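Local atomic coordinates of long form salivary protein D7L1 (Aedes aegypti, PDB entry 3DXL), a protein that binds and sequesters biogenic amines and leukotrienes of the host response, so modulating blood feeding by female mosquitoes. Residues E36-P41 with A119-S124; L28-K33 with V42-T47; Q66-S71 with F110-P115. All coordinates share one frame; numbering follows the deposited sequence.

Interaction 1 (E36-P41 with A119-S124); sequences EWINEP and AHKDTS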
ATOM      1  N   GLU A  36      -3.750  -7.896 -15.915  1.00 17.88           N
ATOM      2  CA  GLU A  36      -2.909  -7.892 -17.107  1.00 18.12           C
ATOM      3  C   GLU A  36      -2.904  -6.538 -17.817  1.00 17.51           C
ATOM      4  O   GLU A  36      -2.500  -6.440 -18.983  1.00 17.89           O
ATOM      5  CB  GLU A  36      -3.359  -9.000 -18.069  1.00 18.96           C
ATOM      6  CG  GLU A  36      -3.345 -10.419 -17.473  1.00 21.21           C
ATOM      7  CD  GLU A  36      -1.997 -10.826 -16.886  1.00 23.71           C
ATOM      8  OE1 GLU A  36      -0.960 -10.601 -17.545  1.00 25.72           O
ATOM      9  OE2 GLU A  36      -1.977 -11.388 -15.768  1.00 25.77           O
ATOM     10  N   TRP A  37      -3.344  -5.497 -17.108  1.00 16.53           N
ATOM     11  CA  TRP A  37      -3.391  -4.137 -17.655  1.00 15.55           C
ATOM     12  C   TRP A  37      -4.413  -3.996 -18.799  1.00 15.16           C
ATOM     13  O   TRP A  37      -4.280  -3.140 -19.674  1.00 15.15           O
ATOM     14  CB  TRP A  37      -1.985  -3.670 -18.065  1.00 15.48           C
ATOM     15  CG  TRP A  37      -1.102  -3.320 -16.893  1.00 14.78           C
ATOM     16  CD1 TRP A  37      -0.700  -4.152 -15.872  1.00 15.24           C
ATOM     17  CD2 TRP A  37      -0.514  -2.049 -16.625  1.00 14.24           C
ATOM     18  NE1 TRP A  37       0.097  -3.462 -14.994  1.00 15.56           N
ATOM     19  CE2 TRP A  37       0.228  -2.169 -15.427  1.00 14.25           C
ATOM     20  CE3 TRP A  37      -0.546  -0.809 -17.278  1.00 13.54           C
ATOM     21  CZ2 TRP A  37       0.941  -1.098 -14.879  1.00 14.97           C
ATOM     22  CZ3 TRP A  37       0.156   0.253 -16.735  1.00 14.88           C
ATOM     23  CH2 TRP A  37       0.884   0.106 -15.539  1.00 15.10           C
ATOM     24  N   ILE A  38      -5.441  -4.840 -18.769  1.00 14.57           N
ATOM     25  CA  ILE A  38      -6.541  -4.767 -19.716  1.00 14.66           C
ATOM     26  C   ILE A  38      -7.720  -4.152 -18.964  1.00 14.02           C
ATOM     27  O   ILE A  38      -8.371  -4.821 -18.150  1.00 13.80           O
ATOM     28  CB  ILE A  38      -6.887  -6.163 -20.296  1.00 14.97           C
ATOM     29  CG1 ILE A  38      -5.664  -6.797 -20.980  1.00 16.35           C
ATOM     30  CG2 ILE A  38      -8.039  -6.069 -21.277  1.00 15.32           C
ATOM     31  CD1 ILE A  38      -5.855  -8.272 -21.350  1.00 16.69           C
ATOM     32  N   ASN A  39      -7.963  -2.869 -19.207  1.00 13.50           N
ATOM     33  CA  ASN A  39      -8.983  -2.150 -18.455  1.00 13.94           C
ATOM     34  C   ASN A  39     -10.332  -2.285 -19.136  1.00 13.63           C
ATOM     35  O   ASN A  39     -10.784  -1.381 -19.836  1.00 13.63           O
ATOM     36  CB  ASN A  39      -8.589  -0.688 -18.260  1.00 14.13           C
ATOM     37  CG  ASN A  39      -7.393  -0.523 -17.338  1.00 15.79           C
ATOM     38  OD1 ASN A  39      -7.111  -1.387 -16.498  1.00 15.86           O
ATOM     39  ND2 ASN A  39      -6.684   0.590 -17.487  1.00 17.12           N
ATOM     40  N   GLU A  40     -10.945  -3.447 -18.927  1.00 13.81           N
ATOM     41  CA  GLU A  40     -12.185  -3.831 -19.577  1.00 14.80           C
ATOM     42  C   GLU A  40     -13.082  -4.524 -18.558  1.00 14.28           C
ATOM     43  O   GLU A  40     -12.574  -5.119 -17.595  1.00 13.84           O
ATOM     44  CB  GLU A  40     -11.902  -4.787 -20.741  1.00 14.82           C
ATOM     45  CG  GLU A  40     -11.198  -4.132 -21.925  1.00 15.88           C
ATOM     46  CD  GLU A  40     -10.761  -5.118 -22.989  1.00 16.81           C
ATOM     47  OE1 GLU A  40     -11.084  -6.318 -22.891  1.00 18.66           O
ATOM     48  OE2 GLU A  40     -10.072  -4.680 -23.936  1.00 19.35           O
ATOM     49  N   PRO A  41     -14.411  -4.468 -18.765  1.00 14.55           N
ATOM     50  CA  PRO A  41     -15.114  -3.744 -19.839  1.00 14.71           C
ATOM     51  C   PRO A  41     -15.146  -2.238 -19.612  1.00 14.32           C
ATOM     52  O   PRO A  41     -15.357  -1.780 -18.485  1.00 13.67           O
ATOM     53  CB  PRO A  41     -16.539  -4.324 -19.794  1.00 15.62           C
ATOM     54  CG  PRO A  41     -16.476  -5.497 -18.873  1.00 15.59           C
ATOM     55  CD  PRO A  41     -15.349  -5.237 -17.929  1.00 14.66           C
ATOM     56  N   ALA A 119      -2.733   3.642 -26.171  1.00 13.21           N
ATOM     57  CA  ALA A 119      -1.706   4.161 -27.085  1.00 13.38           C
ATOM     58  C   ALA A 119      -0.313   4.067 -26.475  1.00 13.32           C
ATOM     59  O   ALA A 119       0.684   4.109 -27.195  1.00 13.57           O
ATOM     60  CB  ALA A 119      -2.007   5.581 -27.452  1.00 13.60           C
ATOM     61  N   HIS A 120      -0.245   3.957 -25.147  1.00 12.58           N
ATOM     62  CA  HIS A 120       1.031   3.924 -24.431  1.00 12.90           C
ATOM     63  C   HIS A 120       1.086   2.781 -23.438  1.00 12.82           C
ATOM     64  O   HIS A 120       1.756   2.887 -22.411  1.00 12.63           O
ATOM     65  CB  HIS A 120       1.292   5.273 -23.764  1.00 12.77           C
ATOM     66  CG  HIS A 120       1.308   6.404 -24.745  1.00 12.64           C
ATOM     67  ND1 HIS A 120       2.441   6.767 -25.442  1.00 13.32           N
ATOM     68  CD2 HIS A 120       0.318   7.220 -25.178  1.00 12.74           C
ATOM     69  CE1 HIS A 120       2.143   7.754 -26.271  1.00 13.62           C
ATOM     70  NE2 HIS A 120       0.863   8.047 -26.132  1.00 12.71           N
ATOM     71  N   LYS A 121       0.421   1.676 -23.769  1.00 13.09           N
ATOM     72  CA  LYS A 121       0.297   0.557 -22.839  1.00 13.90           C
ATOM     73  C   LYS A 121       1.645   0.024 -22.390  1.00 13.90           C
ATOM     74  O   LYS A 121       1.904  -0.042 -21.191  1.00 13.60           O
ATOM     75  CB  LYS A 121      -0.555  -0.571 -23.427  1.00 14.70           C
ATOM     76  CG  LYS A 121      -0.890  -1.653 -22.395  1.00 17.36           C
ATOM     77  CD  LYS A 121      -1.953  -2.622 -22.883  1.00 21.24           C
ATOM     78  CE  LYS A 121      -3.350  -2.059 -22.690  1.00 22.18           C
ATOM     79  NZ  LYS A 121      -4.354  -3.147 -22.538  1.00 27.19           N
ATOM     80  N   ASP A 122       2.510  -0.350 -23.327  1.00 14.11           N
ATOM     81  CA  ASP A 122       3.814  -0.898 -22.975  1.00 14.31           C
ATOM     82  C   ASP A 122       4.701   0.101 -22.246  1.00 13.36           C
ATOM     83  O   ASP A 122       5.405  -0.265 -21.311  1.00 13.14           O
ATOM     84  CB  ASP A 122       4.523  -1.440 -24.216  1.00 15.80           C
ATOM     85  CG  ASP A 122       4.032  -2.812 -24.606  1.00 19.76           C
ATOM     86  OD1 ASP A 122       3.733  -3.631 -23.708  1.00 22.13           O
ATOM     87  OD2 ASP A 122       3.966  -3.085 -25.819  1.00 23.95           O
ATOM     88  N   THR A 123       4.669   1.361 -22.667  1.00 12.33           N
ATOM     89  CA  THR A 123       5.466   2.388 -22.031  1.00 12.13           C
ATOM     90  C   THR A 123       5.072   2.509 -20.559  1.00 11.99           C
ATOM     91  O   THR A 123       5.930   2.489 -19.659  1.00 11.57           O
ATOM     92  CB  THR A 123       5.269   3.741 -22.736  1.00 12.40           C
ATOM     93  OG1 THR A 123       5.597   3.601 -24.124  1.00 13.87           O
ATOM     94  CG2 THR A 123       6.139   4.821 -22.109  1.00 12.53           C
ATOM     95  N   SER A 124       3.772   2.625 -20.319  1.00 11.81           N
ATOM     96  CA  SER A 124       3.262   2.822 -18.958  1.00 11.49           C
ATOM     97  C   SER A 124       3.413   1.573 -18.087  1.00 11.46           C
ATOM     98  O   SER A 124       3.805   1.671 -16.921  1.00 11.34           O
ATOM     99  CB  SER A 124       1.813   3.307 -19.004  1.00 11.72           C
ATOM    100  OG  SER A 124       0.955   2.320 -19.516  1.00 13.12           O
TER
HETATM  101  O   HOH W   1      -6.918  -1.761 -21.632  1.00 15.84           O
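Two torsions bring Lys121 to the backbone of Trp37. The lysine chain leaves its helix with CG anti to the backbone N (chi1 -171°) and runs extended until a bend at chi3, and this carries NZ to the carbonyl oxygen of Trp37. Lys121 NZ donates to Trp37 O at 2.9 Å, standing 33° out of the carbonyl plane. The same oxygen also accepts from His117 NE2, so it is gripped by two side-chain donors. A water links the lysine to the backbone two residues on: it accepts from Lys121 NZ at 3.1 Å and from Asn39 N at 2.9 Å. Ile38 adds a lighter touch, its CG1 lying 4.2 Å from Lys121 NZ.

The indole makes the second half of the contact. Its six-membered ring reaches the first turn of helix 121-127, where CZ3 of Trp37 lies 3.6 Å from OG of Ser124, a slanting approach to the ring. Next to it, Trp37 CH2 comes within 3.6 Å of Ser124 O. Ser124 OG also lies close to the carbonyl oxygens of His120 and Lys121, one turn back.

With a positive phi (67°), Trp37 is the C-prime residue of a Schellman motif closing helix 27-34, in which Ile38 N bonds to Lys33 O and Trp37 N to Trp34 O. Trp37 binds leukotriene E4 in the N-terminal lipid pocket; Lys121 bonds the main-chain oxygen of this binding residue while Ser124 packs against its indole. Lys125 makes a cation-pi contact with the indole, and the ring of Phe13 meets it steeply. The contact thus joins the loop after helix 27-34 to the start of helix 121-127, with helix 86-97 packed against Ser124 through Tyr92.

Interaction 2 (L28-K33 with V42-T47); sequences LPMLAK and VDSPAT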
ATOM      1  N   LEU A  28     -14.244 -12.681 -11.167  1.00 13.25           N
ATOM      2  CA  LEU A  28     -13.057 -13.364 -11.674  1.00 13.82           C
ATOM      3  C   LEU A  28     -12.670 -12.952 -13.109  1.00 14.29           C
ATOM      4  O   LEU A  28     -11.492 -12.701 -13.372  1.00 14.34           O
ATOM      5  CB  LEU A  28     -13.175 -14.887 -11.510  1.00 14.58           C
ATOM      6  CG  LEU A  28     -13.149 -15.398 -10.060  1.00 14.87           C
ATOM      7  CD1 LEU A  28     -13.341 -16.904 -10.040  1.00 16.53           C
ATOM      8  CD2 LEU A  28     -11.863 -15.013  -9.343  1.00 17.75           C
ATOM      9  N   PRO A  29     -13.643 -12.884 -14.042  1.00 14.40           N
ATOM     10  CA  PRO A  29     -13.299 -12.349 -15.370  1.00 14.95           C
ATOM     11  C   PRO A  29     -12.680 -10.943 -15.339  1.00 14.60           C
ATOM     12  O   PRO A  29     -11.694 -10.695 -16.053  1.00 15.17           O
ATOM     13  CB  PRO A  29     -14.639 -12.355 -16.112  1.00 15.32           C
ATOM     14  CG  PRO A  29     -15.416 -13.464 -15.445  1.00 15.76           C
ATOM     15  CD  PRO A  29     -15.042 -13.358 -13.996  1.00 15.06           C
ATOM     16  N   MET A  30     -13.226 -10.039 -14.522  1.00 14.30           N
ATOM     17  CA  MET A  30     -12.655  -8.699 -14.425  0.50 15.43           C
ATOM     18  C   MET A  30     -11.247  -8.733 -13.834  1.00 13.99           C
ATOM     19  O   MET A  30     -10.335  -8.098 -14.371  1.00 13.48           O
ATOM     20  CB  MET A  30     -13.568  -7.751 -13.647  0.50 15.88           C
ATOM     21  CG  MET A  30     -14.881  -7.466 -14.356  0.50 17.10           C
ATOM     22  SD  MET A  30     -15.358  -5.742 -14.229  0.50 19.15           S
ATOM     23  CE  MET A  30     -17.140  -5.842 -14.269  0.50 17.78           C
ATOM     24  N   LEU A  31     -11.067  -9.491 -12.756  1.00 13.30           N
ATOM     25  CA  LEU A  31      -9.758  -9.615 -12.137  1.00 12.91           C
ATOM     26  C   LEU A  31      -8.706 -10.087 -13.148  1.00 13.14           C
ATOM     27  O   LEU A  31      -7.602  -9.539 -13.202  1.00 12.85           O
ATOM     28  CB  LEU A  31      -9.832 -10.563 -10.936  1.00 12.76           C
ATOM     29  CG  LEU A  31      -8.511 -10.921 -10.258  1.00 13.06           C
ATOM     30  CD1 LEU A  31      -7.774  -9.706  -9.712  1.00 13.18           C
ATOM     31  CD2 LEU A  31      -8.765 -11.935  -9.150  1.00 13.23           C
ATOM     32  N   ALA A  32      -9.054 -11.094 -13.941  1.00 13.42           N
ATOM     33  CA  ALA A  32      -8.129 -11.664 -14.922  1.00 14.05           C
ATOM     34  C   ALA A  32      -7.642 -10.634 -15.939  1.00 14.25           C
ATOM     35  O   ALA A  32      -6.485 -10.675 -16.358  1.00 14.78           O
ATOM     36  CB  ALA A  32      -8.765 -12.849 -15.628  1.00 14.58           C
ATOM     37  N   LYS A  33      -8.533  -9.730 -16.343  1.00 14.13           N
ATOM     38  CA  LYS A  33      -8.195  -8.670 -17.290  1.00 14.99           C
ATOM     39  C   LYS A  33      -7.417  -7.546 -16.624  1.00 14.27           C
ATOM     40  O   LYS A  33      -6.341  -7.158 -17.094  1.00 14.37           O
ATOM     41  CB  LYS A  33      -9.461  -8.115 -17.937  1.00 15.01           C
ATOM     42  CG  LYS A  33     -10.095  -9.067 -18.938  1.00 16.93           C
ATOM     43  CD  LYS A  33     -11.349  -8.486 -19.584  1.00 18.13           C
ATOM     44  CE  LYS A  33     -12.592  -8.722 -18.735  1.00 22.19           C
ATOM     45  NZ  LYS A  33     -13.852  -8.523 -19.508  1.00 24.18           N
ATOM     46  N   VAL A  42     -14.965  -1.466 -20.681  1.00 14.15           N
ATOM     47  CA  VAL A  42     -14.870  -0.014 -20.551  1.00 14.52           C
ATOM     48  C   VAL A  42     -16.195   0.633 -20.139  1.00 14.62           C
ATOM     49  O   VAL A  42     -16.201   1.745 -19.623  1.00 14.61           O
ATOM     50  CB  VAL A  42     -14.289   0.670 -21.826  1.00 14.61           C
ATOM     51  CG1 VAL A  42     -12.885   0.146 -22.121  1.00 15.10           C
ATOM     52  CG2 VAL A  42     -15.223   0.516 -23.036  1.00 15.97           C
ATOM     53  N   ASP A  43     -17.301  -0.079 -20.361  1.00 14.37           N
ATOM     54  CA  ASP A  43     -18.640   0.425 -20.046  1.00 14.99           C
ATOM     55  C   ASP A  43     -19.089   0.138 -18.615  1.00 14.50           C
ATOM     56  O   ASP A  43     -20.152   0.581 -18.190  1.00 15.00           O
ATOM     57  CB  ASP A  43     -19.674  -0.164 -21.019  1.00 16.09           C
ATOM     58  CG  ASP A  43     -19.445   0.265 -22.460  1.00 18.53           C
ATOM     59  OD1 ASP A  43     -18.823   1.322 -22.687  1.00 21.06           O
ATOM     60  OD2 ASP A  43     -19.918  -0.457 -23.361  1.00 23.34           O
ATOM     61  N   SER A  44     -18.267  -0.601 -17.879  0.50 13.71           N
ATOM     62  CA  SER A  44     -18.589  -1.005 -16.517  0.50 13.12           C
ATOM     63  C   SER A  44     -18.168   0.064 -15.512  0.50 12.87           C
ATOM     64  O   SER A  44     -17.009   0.477 -15.510  0.50 12.29           O
ATOM     65  CB  SER A  44     -17.889  -2.326 -16.195  0.50 12.96           C
ATOM     66  OG  SER A  44     -17.966  -2.616 -14.811  0.50 12.12           O
ATOM     67  N   PRO A  45     -19.104   0.509 -14.643  1.00 12.98           N
ATOM     68  CA  PRO A  45     -18.722   1.420 -13.556  1.00 13.04           C
ATOM     69  C   PRO A  45     -17.575   0.873 -12.684  1.00 11.94           C
ATOM     70  O   PRO A  45     -16.749   1.650 -12.226  1.00 12.68           O
ATOM     71  CB  PRO A  45     -20.020   1.577 -12.750  1.00 13.20           C
ATOM     72  CG  PRO A  45     -21.105   1.287 -13.747  1.00 14.79           C
ATOM     73  CD  PRO A  45     -20.554   0.224 -14.640  1.00 13.82           C
ATOM     74  N   ALA A  46     -17.515  -0.442 -12.491  1.00 11.49           N
ATOM     75  CA  ALA A  46     -16.441  -1.031 -11.697  1.00 11.13           C
ATOM     76  C   ALA A  46     -15.074  -0.775 -12.347  1.00 10.66           C
ATOM     77  O   ALA A  46     -14.135  -0.348 -11.681  1.00 10.29           O
ATOM     78  CB  ALA A  46     -16.683  -2.506 -11.508  1.00 11.31           C
ATOM     79  N   THR A  47     -14.981  -0.985 -13.659  1.00 10.22           N
ATOM     80  CA  THR A  47     -13.737  -0.747 -14.380  1.00 10.69           C
ATOM     81  C   THR A  47     -13.359   0.723 -14.328  1.00 10.30           C
ATOM     82  O   THR A  47     -12.194   1.084 -14.140  1.00 10.33           O
ATOM     83  CB  THR A  47     -13.879  -1.177 -15.840  1.00 10.76           C
ATOM     84  OG1 THR A  47     -14.288  -2.543 -15.880  1.00 12.19           O
ATOM     85  CG2 THR A  47     -12.564  -1.015 -16.592  1.00 11.67           C
TER
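Met30 reaches Ser44 and Thr47 with the end of its thioether, CE lying near the first hydroxyl and SD near the second. The groups that meet here, a thioether, two hydroxyls and the methyl of Ala46, are not flat; the flat neighbour is the indole of Trp34, which packs on both Ala46 and Thr47. Met30 CE comes to 3.4 Å from Ser44 OG. The contact between Met30 CE and Ala46 CB is looser, at 4.4 Å. One atom back, Met30 SD faces Thr47 OG1 at 3.8 Å. The chain bends at chi2 (-139°), which helps turn the sulfur and its methyl toward the start of the second helix. Met30 and Ser44 each have two conformers, so their distances hold for one of them and the 3.4 Å approach is uncertain.

Here helix 27-34 packs against the N-terminal turn of helix 45-58, two successive helices of the all-helical PBP/GOBP fold. Ser44 sits at the N-cap of the second: in this conformer its OG accepts a weak bond from Ala46 N at 3.2 Å, and the same oxygen is the atom nearest the methionine methyl. Thr47 OG1 is hydrogen-bonded to the carbonyl oxygen of Pro41. Around the thioether, Glu22 and Pro41 also touch Met30.

Interaction 3 (Q66-S71 with F110-P115); sequences QKFDAS and FKAYDP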
ATOM      1  N   GLN A  66      -8.468  18.774 -10.733  1.00 17.87           N
ATOM      2  CA  GLN A  66      -9.389  18.239 -11.755  1.00 19.03           C
ATOM      3  C   GLN A  66      -8.742  18.213 -13.144  1.00 18.36           C
ATOM      4  O   GLN A  66      -9.345  18.612 -14.154  1.00 18.21           O
ATOM      5  CB  GLN A  66     -10.760  18.939 -11.738  1.00 19.28           C
ATOM      6  CG  GLN A  66     -11.634  18.496 -10.555  1.00 20.81           C
ATOM      7  CD  GLN A  66     -13.102  18.844 -10.714  1.00 21.28           C
ATOM      8  OE1 GLN A  66     -13.951  17.964 -10.888  1.00 23.83           O
ATOM      9  NE2 GLN A  66     -13.412  20.132 -10.646  1.00 23.61           N
ATOM     10  N   LYS A  67      -7.496  17.745 -13.164  1.00 17.80           N
ATOM     11  CA  LYS A  67      -6.696  17.606 -14.377  1.00 17.69           C
ATOM     12  C   LYS A  67      -5.761  16.424 -14.211  1.00 16.69           C
ATOM     13  O   LYS A  67      -5.464  16.000 -13.086  1.00 16.71           O
ATOM     14  CB  LYS A  67      -5.785  18.815 -14.596  1.00 18.34           C
ATOM     15  CG  LYS A  67      -6.413  20.169 -14.579  1.00 20.06           C
ATOM     16  CD  LYS A  67      -5.311  21.205 -14.529  1.00 20.92           C
ATOM     17  CE  LYS A  67      -5.884  22.591 -14.493  1.00 22.31           C
ATOM     18  NZ  LYS A  67      -4.835  23.575 -14.753  1.00 24.44           N
ATOM     19  N   PHE A  68      -5.263  15.931 -15.339  1.00 16.20           N
ATOM     20  CA  PHE A  68      -4.173  14.976 -15.357  1.00 16.04           C
ATOM     21  C   PHE A  68      -2.839  15.691 -15.133  1.00 16.35           C
ATOM     22  O   PHE A  68      -2.741  16.913 -15.323  1.00 17.46           O
ATOM     23  CB  PHE A  68      -4.198  14.181 -16.665  1.00 15.43           C
ATOM     24  CG  PHE A  68      -5.402  13.291 -16.788  1.00 14.53           C
ATOM     25  CD1 PHE A  68      -5.350  11.971 -16.337  1.00 14.26           C
ATOM     26  CD2 PHE A  68      -6.605  13.778 -17.302  1.00 14.43           C
ATOM     27  CE1 PHE A  68      -6.454  11.153 -16.429  1.00 15.06           C
ATOM     28  CE2 PHE A  68      -7.722  12.965 -17.398  1.00 14.49           C
ATOM     29  CZ  PHE A  68      -7.651  11.649 -16.951  1.00 14.36           C
ATOM     30  N   ASP A  69      -1.829  14.935 -14.713  1.00 16.43           N
ATOM     31  CA  ASP A  69      -0.536  15.481 -14.319  1.00 16.80           C
ATOM     32  C   ASP A  69       0.535  14.493 -14.748  1.00 16.66           C
ATOM     33  O   ASP A  69       0.580  13.369 -14.254  1.00 16.66           O
ATOM     34  CB  ASP A  69      -0.508  15.705 -12.797  1.00 17.61           C
ATOM     35  CG  ASP A  69       0.707  16.487 -12.326  1.00 19.53           C
ATOM     36  OD1 ASP A  69       1.692  16.622 -13.079  1.00 21.27           O
ATOM     37  OD2 ASP A  69       0.675  16.957 -11.170  1.00 23.53           O
ATOM     38  N   ALA A  70       1.381  14.900 -15.689  1.00 16.11           N
ATOM     39  CA  ALA A  70       2.414  14.015 -16.209  1.00 16.24           C
ATOM     40  C   ALA A  70       3.695  14.012 -15.374  1.00 16.40           C
ATOM     41  O   ALA A  70       4.636  13.275 -15.682  1.00 16.93           O
ATOM     42  CB  ALA A  70       2.725  14.362 -17.657  1.00 16.14           C
ATOM     43  N   SER A  71       3.726  14.822 -14.317  1.00 17.05           N
ATOM     44  CA  SER A  71       4.930  14.964 -13.505  1.00 17.31           C
ATOM     45  C   SER A  71       5.428  13.625 -12.967  1.00 16.46           C
ATOM     46  O   SER A  71       6.631  13.374 -12.958  1.00 16.37           O
ATOM     47  CB  SER A  71       4.702  15.946 -12.351  1.00 17.85           C
ATOM     48  OG  SER A  71       4.276  17.211 -12.834  1.00 20.75           O
ATOM     49  N   PHE A 110     -11.904   7.948 -16.428  1.00 12.75           N
ATOM     50  CA  PHE A 110     -11.594   6.743 -17.179  1.00 12.76           C
ATOM     51  C   PHE A 110     -11.656   6.981 -18.687  1.00 13.03           C
ATOM     52  O   PHE A 110     -10.754   6.575 -19.414  1.00 12.94           O
ATOM     53  CB  PHE A 110     -12.510   5.585 -16.790  1.00 12.48           C
ATOM     54  CG  PHE A 110     -12.123   4.302 -17.431  1.00 12.54           C
ATOM     55  CD1 PHE A 110     -11.207   3.454 -16.820  1.00 12.26           C
ATOM     56  CD2 PHE A 110     -12.630   3.955 -18.679  1.00 13.53           C
ATOM     57  CE1 PHE A 110     -10.825   2.271 -17.426  1.00 13.80           C
ATOM     58  CE2 PHE A 110     -12.253   2.780 -19.299  1.00 13.67           C
ATOM     59  CZ  PHE A 110     -11.351   1.929 -18.672  1.00 13.07           C
ATOM     60  N   LYS A 111     -12.730   7.622 -19.145  1.00 13.63           N
ATOM     61  CA  LYS A 111     -12.925   7.845 -20.573  1.00 14.52           C
ATOM     62  C   LYS A 111     -11.785   8.684 -21.159  1.00 14.08           C
ATOM     63  O   LYS A 111     -11.306   8.400 -22.253  1.00 14.59           O
ATOM     64  CB  LYS A 111     -14.290   8.494 -20.815  1.00 14.84           C
ATOM     65  CG  LYS A 111     -14.597   8.811 -22.272  1.00 15.91           C
ATOM     66  CD  LYS A 111     -16.017   9.339 -22.429  1.00 17.35           C
ATOM     67  CE  LYS A 111     -16.275   9.860 -23.844  1.00 20.78           C
ATOM     68  NZ  LYS A 111     -15.512  11.107 -24.139  1.00 23.46           N
ATOM     69  N   ALA A 112     -11.348   9.700 -20.419  1.00 13.28           N
ATOM     70  CA  ALA A 112     -10.273  10.582 -20.877  1.00 13.88           C
ATOM     71  C   ALA A 112      -8.936   9.861 -20.981  1.00 13.32           C
ATOM     72  O   ALA A 112      -8.189  10.054 -21.946  1.00 14.08           O
ATOM     73  CB  ALA A 112     -10.145  11.787 -19.968  1.00 13.74           C
ATOM     74  N   TYR A 113      -8.634   9.028 -19.986  1.00 12.83           N
ATOM     75  CA  TYR A 113      -7.354   8.342 -19.946  1.00 11.86           C
ATOM     76  C   TYR A 113      -7.269   7.099 -20.835  1.00 11.71           C
ATOM     77  O   TYR A 113      -6.187   6.740 -21.278  1.00 11.50           O
ATOM     78  CB  TYR A 113      -6.955   7.997 -18.492  1.00 11.79           C
ATOM     79  CG  TYR A 113      -5.558   7.425 -18.395  1.00 11.54           C
ATOM     80  CD1 TYR A 113      -4.436   8.259 -18.437  1.00 11.93           C
ATOM     81  CD2 TYR A 113      -5.354   6.053 -18.283  1.00 11.54           C
ATOM     82  CE1 TYR A 113      -3.154   7.741 -18.374  1.00 11.84           C
ATOM     83  CE2 TYR A 113      -4.075   5.525 -18.223  1.00 11.85           C
ATOM     84  CZ  TYR A 113      -2.976   6.375 -18.267  1.00 11.23           C
ATOM     85  OH  TYR A 113      -1.709   5.846 -18.217  1.00 11.86           O
ATOM     86  N   ASP A 114      -8.395   6.432 -21.090  1.00 11.74           N
ATOM     87  CA  ASP A 114      -8.368   5.148 -21.802  1.00 12.57           C
ATOM     88  C   ASP A 114      -7.574   5.196 -23.139  1.00 12.34           C
ATOM     89  O   ASP A 114      -6.790   4.298 -23.408  1.00 12.33           O
ATOM     90  CB  ASP A 114      -9.792   4.605 -21.990  1.00 13.21           C
ATOM     91  CG  ASP A 114      -9.826   3.182 -22.504  1.00 15.21           C
ATOM     92  OD1 ASP A 114      -9.087   2.313 -22.000  1.00 15.56           O
ATOM     93  OD2 ASP A 114     -10.636   2.925 -23.413  1.00 18.54           O
ATOM     94  N   PRO A 115      -7.770   6.237 -23.978  1.00 12.93           N
ATOM     95  CA  PRO A 115      -6.960   6.285 -25.215  1.00 13.00           C
ATOM     96  C   PRO A 115      -5.450   6.331 -24.960  1.00 13.05           C
ATOM     97  O   PRO A 115      -4.671   5.746 -25.728  1.00 13.67           O
ATOM     98  CB  PRO A 115      -7.422   7.584 -25.891  1.00 13.53           C
ATOM     99  CG  PRO A 115      -8.809   7.790 -25.371  1.00 13.61           C
ATOM    100  CD  PRO A 115      -8.708   7.369 -23.912  1.00 12.54           C
TER
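Phe68 crosses from its short strand to helix 106-119 by its far end. Its CB points toward the helix, and with CG anti to the carbonyl carbon (chi1 -67°) the ring extends until its outer three carbons reach the helix. Phe68 CE2 meets Ala112 CB at 3.7 Å. At the tip, CZ sits between two neighbours, 3.9 Å from Ala112 CB and 4.0 Å from Tyr113 CB. CE1 closes on Tyr113 CB at 3.8 Å and passes CD1 of the tyrosine ring at 4.1 Å. Both beta carbons come to the phenyl ring at a slant.

Other side chains hold the same phenylalanine: Tyr61, from the paired strand 61-62, meets it edge-to-face, while Val96 of helix 86-97 and Leu99 also touch it. Beyond Phe68 the chain turns into helix 71-79, where Asp69 OD1 accepts from Ser71 N at 3.0 Å and from Ser71 OG at 2.7 Å as a capping group.

In the PBP/GOBP domain this packs the small hairpin onto helix 106-119. Tyr113 directs its hydroxyl to that of Tyr92, leaving its CB and ring carbon to the phenylalanine; between the segments the chemistry is wholly apolar, resting on shape and van der Waals contact.

Overall arrangement
All three contacts lie in the N-terminal PBP/GOBP domain, whose pocket takes lipids. Interactions 1 and 2 have centres about 13 Å apart and share the connection between helices 27-34 and 45-58: Asn39 C packs 3.6 Å from Thr47 CG2. Phe110, in the helix segment of interaction 3, joins them, with CZ 3.6 Å from Asn39 O and CD1 3.7 Å from Thr47 O. Interaction 1 contains Trp37, which binds leukotriene E4 and whose side chain is about 4 Å from Gly130 and about 10 Å from Lys149, both of the same site. Tyr113 of interaction 3 approaches Trp37 to about 6 Å, whereas Thr47 of interaction 2 stays about 11 Å away (side chain to side chain).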